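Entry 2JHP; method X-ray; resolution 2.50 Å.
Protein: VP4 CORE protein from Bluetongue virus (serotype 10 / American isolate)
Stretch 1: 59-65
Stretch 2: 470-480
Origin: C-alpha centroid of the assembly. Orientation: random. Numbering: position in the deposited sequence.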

# COMPACT_ATOMS: atom_id res chain seq x y z
N ILE A 59 23.00 1.10 11.61
CA ILE A 59 21.57 0.84 11.48
C ILE A 59 21.24 -0.32 10.51
O ILE A 59 20.53 -1.26 10.89
CB ILE A 59 20.78 2.16 11.13
CG1 ILE A 59 19.32 1.85 10.80
CG2 ILE A 59 21.41 2.91 9.97
CD1 ILE A 59 18.54 1.43 11.96
N ARG A 60 21.77 -0.25 9.30
CA ARG A 60 21.59 -1.28 8.27
C ARG A 60 22.12 -2.64 8.69
O ARG A 60 21.57 -3.67 8.28
CB ARG A 60 22.28 -0.86 6.98
CG ARG A 60 21.56 0.23 6.19
CD ARG A 60 22.31 0.50 4.93
NE ARG A 60 22.01 -0.49 3.90
CZ ARG A 60 22.91 -1.01 3.07
NH1 ARG A 60 24.19 -0.67 3.16
NH2 ARG A 60 22.53 -1.89 2.15
N GLN A 61 23.21 -2.64 9.46
CA GLN A 61 23.75 -3.88 10.01
C GLN A 61 22.73 -4.48 10.96
O GLN A 61 22.36 -5.65 10.82
CB GLN A 61 25.09 -3.66 10.71
CG GLN A 61 26.24 -3.57 9.74
CD GLN A 61 27.61 -3.45 10.42
OE1 GLN A 61 27.79 -2.68 11.37
NE2 GLN A 61 28.58 -4.21 9.91
N LEU A 62 22.25 -3.65 11.89
CA LEU A 62 21.25 -4.11 12.86
C LEU A 62 19.92 -4.49 12.21
O LEU A 62 19.28 -5.45 12.63
CB LEU A 62 21.07 -3.10 14.01
CG LEU A 62 22.23 -2.99 15.01
CD1 LEU A 62 21.96 -1.96 16.10
CD2 LEU A 62 22.56 -4.34 15.64
N ARG A 63 19.52 -3.75 11.18
CA ARG A 63 18.29 -4.10 10.45
C ARG A 63 18.41 -5.43 9.70
O ARG A 63 17.44 -6.18 9.60
CB ARG A 63 17.88 -2.99 9.49
CG ARG A 63 17.25 -1.78 10.18
CD ARG A 63 15.96 -2.07 10.87
NE ARG A 63 15.26 -0.83 11.16
CZ ARG A 63 14.43 -0.64 12.18
NH1 ARG A 63 14.18 -1.62 13.05
NH2 ARG A 63 13.84 0.54 12.35
N GLY A 64 19.61 -5.72 9.19
CA GLY A 64 19.89 -6.98 8.53
C GLY A 64 19.79 -8.13 9.51
O GLY A 64 19.52 -9.27 9.13
N HIS A 65 20.01 -7.81 10.79
CA HIS A 65 19.84 -8.76 11.88
C HIS A 65 18.39 -8.92 12.33
O HIS A 65 18.07 -9.84 13.09
CB HIS A 65 20.70 -8.34 13.07
CG HIS A 65 22.12 -8.80 12.95
ND1 HIS A 65 22.49 -10.11 13.17
CD2 HIS A 65 23.25 -8.13 12.63
CE1 HIS A 65 23.79 -10.23 12.99
NE2 HIS A 65 24.28 -9.04 12.66
N GLY A 470 11.50 -8.83 1.64
CA GLY A 470 11.10 -7.47 1.99
C GLY A 470 12.15 -6.65 2.71
O GLY A 470 12.34 -5.47 2.39
N ASN A 471 12.82 -7.26 3.68
CA ASN A 471 13.83 -6.54 4.44
C ASN A 471 15.04 -6.22 3.58
O ASN A 471 15.56 -5.11 3.64
CB ASN A 471 14.25 -7.30 5.69
CG ASN A 471 15.10 -6.45 6.64
OD1 ASN A 471 16.00 -6.96 7.28
ND2 ASN A 471 14.78 -5.19 6.77
N GLY A 472 15.46 -7.20 2.77
CA GLY A 472 16.51 -7.01 1.78
C GLY A 472 16.17 -5.88 0.83
O GLY A 472 17.01 -5.02 0.55
N ALA A 473 14.93 -5.88 0.37
CA ALA A 473 14.42 -4.90 -0.57
C ALA A 473 14.52 -3.50 -0.01
O ALA A 473 14.90 -2.57 -0.73
CB ALA A 473 13.00 -5.22 -0.94
N ILE A 474 14.19 -3.33 1.27
CA ILE A 474 14.25 -2.03 1.91
C ILE A 474 15.70 -1.56 2.08
O ILE A 474 16.03 -0.42 1.78
CB ILE A 474 13.50 -2.03 3.26
CG1 ILE A 474 11.97 -2.18 3.04
CG2 ILE A 474 13.86 -0.81 4.10
CD1 ILE A 474 11.19 -0.89 2.68
N LEU A 475 16.55 -2.47 2.54
CA LEU A 475 17.97 -2.20 2.73
C LEU A 475 18.67 -1.86 1.41
O LEU A 475 19.58 -1.03 1.38
CB LEU A 475 18.62 -3.42 3.38
CG LEU A 475 18.84 -3.44 4.90
CD1 LEU A 475 18.41 -2.16 5.61
CD2 LEU A 475 18.23 -4.66 5.52
N PHE A 476 18.23 -2.51 0.34
CA PHE A 476 18.70 -2.18 -0.99
C PHE A 476 18.35 -0.73 -1.34
O PHE A 476 19.19 0.01 -1.84
CB PHE A 476 18.10 -3.13 -2.02
CG PHE A 476 18.68 -2.97 -3.40
CD1 PHE A 476 19.93 -3.51 -3.71
CD2 PHE A 476 18.00 -2.26 -4.38
CE1 PHE A 476 20.47 -3.36 -4.97
CE2 PHE A 476 18.53 -2.11 -5.64
CZ PHE A 476 19.77 -2.67 -5.93
N LEU A 477 17.11 -0.34 -1.07
CA LEU A 477 16.63 1.01 -1.38
C LEU A 477 17.22 2.04 -0.44
O LEU A 477 17.45 3.16 -0.85
CB LEU A 477 15.09 1.09 -1.38
CG LEU A 477 14.38 0.27 -2.46
CD1 LEU A 477 12.92 0.00 -2.12
CD2 LEU A 477 14.53 0.96 -3.80
N MET A 478 17.45 1.68 0.81
CA MET A 478 18.20 2.56 1.70
C MET A 478 19.54 2.93 1.03
O MET A 478 19.97 4.09 1.03
CB MET A 478 18.44 1.92 3.06
CG MET A 478 17.27 2.06 4.00
SD MET A 478 17.62 1.43 5.64
CE MET A 478 16.00 1.49 6.38
N TRP A 479 20.16 1.93 0.42
CA TRP A 479 21.52 2.00 -0.10
C TRP A 479 21.62 2.71 -1.45
O TRP A 479 22.54 3.49 -1.66
CB TRP A 479 22.05 0.57 -0.19
CG TRP A 479 23.40 0.38 -0.76
CD1 TRP A 479 24.51 1.11 -0.50
CD2 TRP A 479 23.80 -0.66 -1.66
NE1 TRP A 479 25.59 0.61 -1.20
CE2 TRP A 479 25.17 -0.48 -1.92
CE3 TRP A 479 23.12 -1.72 -2.28
CZ2 TRP A 479 25.89 -1.32 -2.78
CZ3 TRP A 479 23.83 -2.55 -3.14
CH2 TRP A 479 25.19 -2.34 -3.39
N ARG A 480 20.67 2.44 -2.34
CA ARG A 480 20.64 2.97 -3.70
C ARG A 480 19.88 4.31 -3.80
O ARG A 480 20.26 5.19 -4.58
CB ARG A 480 20.05 1.93 -4.66
CG ARG A 480 19.93 2.37 -6.13
CD ARG A 480 21.04 1.82 -7.00
NE ARG A 480 20.69 0.54 -7.62
CZ ARG A 480 21.58 -0.31 -8.13
NH1 ARG A 480 22.88 -0.04 -8.10
NH2 ARG A 480 21.16 -1.45 -8.68

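Two helical segments, more than 400 residues apart in the same chain, run nearly antiparallel, with an angle of 170° between their directions and an axial separation of 10.6 Å. That spacing leaves room for side chains of some length between the backbones, and the contact is built accordingly: one long arginine, R60, supplies most of the reach, helped by L475, M478 and N471, and just 356 Å² is buried, both sides summed. The antiparallel register sets R60 beside L475 and, one turn further along the first segment, G64 beside N471.

R60 carries the largest share of the contact. Its CA-to-CB bond points sideways, so the side chain has to travel to reach its partners. Chi1 at m and chi2 at t extend the aliphatic part, and chi3 at p then bends the chain so that NH2 comes within reach of L475 O. The stem is used as hydrocarbon: R60 CG lies 4.0 Å from L475 CD1 and 4.2 Å from M478 SD. The head is used as a donor, with R60 NH2 3.2 Å from L475 O. This hydrogen bond is weak, its angle at the hydrogen being 134°, and the same carbonyl already accepts from W479 N within its own helix, 3.2 Å from W479 N to L475 O. The arginine therefore adds a second donor to an occupied helical carbonyl. Further hydrogen bonds elsewhere in the structure also hold the guanidinium. W479 CB sits over one face of the guanidinium, 3.4 Å from R60 NH2. The end of the W479 side chain leads away, but the near part of the indole remains close, with W479 CG 3.8 Å from R60 NH2, which lies oblique to the ring.

L475 fills the middle. It too starts sideways and ends nearer, but its chi1 of -98° and chi2 of -2° both lie between the usual wells. In this modelled conformation both methyls lie near R63 CB, L475 CD1 at 4.0 Å and L475 CD2 at 4.3 Å, and L475 CD2 also lies 4.1 Å from G64 N. Given the resolution of 2.5 Å, the unusual angles are better read as a description of the model than as a rule.

R63 contrasts with R60. Its CA-to-CB bond points toward the second helix, yet chi1 and chi2, both m, turn the chain so that its end leads away, and its guanidinium finds hydrogen bonds outside this contact. What remains here is the base of the side chain against L475. M478 also points toward the first segment but, with chi2 and chi3 both t, keeps going and lays SD alongside the R60 stem.

At the other end G64 offers no side chain, and N471, pointing toward the first segment with chi1 at t, brings its amide near; the modelled N471 OD1 is 2.8 Å from R63 O, but the amide is probably turned over, which would make a hydrogen bond possible.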